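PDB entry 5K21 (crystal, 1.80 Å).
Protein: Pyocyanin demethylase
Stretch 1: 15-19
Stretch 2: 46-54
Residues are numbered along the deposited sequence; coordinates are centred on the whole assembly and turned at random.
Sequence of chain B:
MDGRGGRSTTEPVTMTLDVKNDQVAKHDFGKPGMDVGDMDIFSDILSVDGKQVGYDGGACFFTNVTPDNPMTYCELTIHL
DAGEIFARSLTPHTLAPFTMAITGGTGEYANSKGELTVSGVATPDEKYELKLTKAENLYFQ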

# COMPACT_ATOMS: atom_id res chain seq x y z
N MET B 15 11.49 18.46 9.62
CA MET B 15 12.50 18.27 8.59
C MET B 15 11.95 18.89 7.31
O MET B 15 10.75 18.77 7.04
N THR B 16 12.81 19.60 6.58
CA THR B 16 12.46 20.22 5.30
C THR B 16 13.32 19.59 4.21
O THR B 16 14.53 19.80 4.17
N LEU B 17 12.69 18.85 3.30
CA LEU B 17 13.40 18.14 2.25
C LEU B 17 13.08 18.72 0.88
O LEU B 17 11.91 18.91 0.53
N ASP B 18 14.13 19.00 0.10
CA ASP B 18 13.97 19.37 -1.30
C ASP B 18 13.85 18.11 -2.14
O ASP B 18 14.58 17.13 -1.93
N VAL B 19 12.89 18.12 -3.06
CA VAL B 19 12.47 16.93 -3.78
C VAL B 19 12.66 17.17 -5.27
O VAL B 19 12.20 18.18 -5.81
N LEU B 46 16.15 13.23 -2.82
CA LEU B 46 15.92 14.15 -1.71
C LEU B 46 17.22 14.84 -1.35
O LEU B 46 18.27 14.19 -1.26
N SER B 47 17.16 16.16 -1.13
CA SER B 47 18.36 16.90 -0.79
C SER B 47 18.03 17.97 0.24
O SER B 47 16.89 18.42 0.37
N VAL B 48 19.06 18.36 0.99
CA VAL B 48 18.99 19.49 1.91
C VAL B 48 20.27 20.30 1.75
O VAL B 48 21.37 19.73 1.69
N ASP B 49 20.13 21.61 1.64
CA ASP B 49 21.27 22.51 1.58
C ASP B 49 22.20 22.10 0.44
O ASP B 49 23.42 22.18 0.55
N GLY B 50 21.61 21.63 -0.65
CA GLY B 50 22.36 21.29 -1.85
C GLY B 50 23.05 19.94 -1.85
O GLY B 50 23.79 19.64 -2.80
N LYS B 51 22.87 19.13 -0.82
CA LYS B 51 23.46 17.80 -0.74
C LYS B 51 22.37 16.74 -0.73
O LYS B 51 21.35 16.89 -0.03
N GLN B 52 22.56 15.68 -1.51
CA GLN B 52 21.60 14.58 -1.48
C GLN B 52 21.61 13.95 -0.09
O GLN B 52 22.67 13.76 0.52
N VAL B 53 20.42 13.72 0.44
CA VAL B 53 20.26 13.05 1.72
C VAL B 53 19.50 11.74 1.62
O VAL B 53 19.44 11.00 2.61
N GLY B 54 18.95 11.42 0.46
CA GLY B 54 18.23 10.17 0.31
C GLY B 54 17.38 10.17 -0.96
O GLY B 54 17.64 10.93 -1.90

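Packing of strand 15-19 against the hairpin 46-54 of pyocyanin demethylase, chain B. The two stretches bury 337 Å² between them, and Asp18, Leu46 and Leu17 contribute the largest shares. Asp18 pairs with Ser47 in antiparallel register: Asp18 N donates to Ser47 O at 2.8 Å and Ser47 N donates to Asp18 O at 2.9 Å. Asp18 O also receives a CA-H...O contact from Leu46 CA at 3.3 Å. This pairing places the side chains of Asp18 and Ser47 on the same face of the sheet, with Asp18 CB 3.6 Å from Ser47 OG. Asp18 adopts the m rotamer (chi1 -58°), Ser47 the p rotamer (chi1 62°). The carboxylate reaches the hairpin through solvent: water 1 donates to Asp18 OD2 at 2.7 Å, accepts from Gly50 N at 2.9 Å and hydrogen-bonds Ser47 OG at 2.9 Å, so one molecule ties the strand to both the paired serine and the type I' turn from Val48 to Lys51. A second water lies 2.9 Å from Ser47 OG, within hydrogen-bonding geometry, and makes a weak hydrogen bond to Asp18 O at 3.3 Å. In the turn, Gly50 has a positive phi of 81°, which by itself favours glycine.

The face that carries Val19 and Leu46 is apolar. These residues form the next, non-hydrogen-bonded pair, their CA atoms 4.9 Å apart, and both are buried. Leu46 is m,t (chi1 -50°, chi2 173°); its CB points to this face, but the end of the side chain comes nearer to the first strand, bringing CD2 to 3.9 Å from CG2 of Val19, a t rotamer. Its other methyl, CD1, lies 4.3 Å from Leu17 CD1.

Leu17, also buried and m,t (chi1 -54°, chi2 174°), leaves its backbone sideways yet links three hairpin residues. Besides the CD1 contact with Leu46, its CD2 sits 3.6 Å from Val48 CG2 and 4.1 Å from Val53 CG2. Val48 is t and leaves sideways, whereas Val53, m at -60°, points toward the first strand from the hairpin's second arm. Backbone hydrogen bonds hold that arm beside the first, including Val53 N to Leu46 O at 2.8 Å, so Leu17 can touch both arms. Val48 CG2 also approaches the backbone of the first strand, 3.5 Å from Thr16 O. Met15 makes no contact with the hairpin. Gln52 points away from the strand, and its NE2 instead donates to Gly54 O at 3.1 Å, within its own stretch.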

# COMPACT_ATOMS: atom_id res chain seq x y z
CB MET B 15 12.76 16.77 8.42
CG MET B 15 14.12 16.34 8.04
SD MET B 15 14.05 14.54 7.82
CE MET B 15 13.58 13.92 9.41
CB THR B 16 12.72 21.73 5.33
OG1 THR B 16 12.05 22.32 6.46
CG2 THR B 16 12.24 22.37 4.05
CB LEU B 17 13.06 16.66 2.27
CG LEU B 17 13.28 15.97 3.60
CD1 LEU B 17 12.77 14.57 3.51
CD2 LEU B 17 14.75 16.00 4.02
CB ASP B 18 15.15 20.22 -1.75
CG ASP B 18 15.29 21.49 -0.91
OD1 ASP B 18 14.24 22.04 -0.50
OD2 ASP B 18 16.44 21.87 -0.59
CB VAL B 19 11.00 16.58 -3.45
CG1 VAL B 19 10.58 15.29 -4.10
CG2 VAL B 19 10.82 16.48 -1.95
CB LEU B 46 15.37 13.42 -0.49
CG LEU B 46 14.17 12.52 -0.80
CD1 LEU B 46 13.79 11.68 0.43
CD2 LEU B 46 13.01 13.35 -1.26
CB SER B 47 19.01 17.52 -2.03
OG SER B 47 18.15 18.44 -2.65
CB VAL B 48 18.81 19.04 3.37
CG1 VAL B 48 18.78 20.25 4.27
CG2 VAL B 48 17.54 18.23 3.55
CB ASP B 49 22.00 22.56 2.95
CG ASP B 49 21.10 23.13 4.06
OD1 ASP B 49 20.06 23.72 3.69
OD2 ASP B 49 21.41 23.02 5.27
CB LYS B 51 24.34 17.65 0.51
CG LYS B 51 25.36 18.77 0.71
CD LYS B 51 26.09 18.61 2.04
CE LYS B 51 26.83 19.88 2.44
NZ LYS B 51 27.39 19.78 3.82
CB GLN B 52 21.93 13.52 -2.52
CG GLN B 52 21.05 12.26 -2.35
CD GLN B 52 21.02 11.43 -3.61
OE1 GLN B 52 21.84 11.65 -4.49
NE2 GLN B 52 20.07 10.49 -3.70
CB VAL B 53 19.58 13.97 2.76
CG1 VAL B 53 20.43 15.23 2.96
CG2 VAL B 53 18.14 14.31 2.34
O HOH W 1 18.83 20.98 -1.39
O HOH W 2 16.55 17.00 -4.56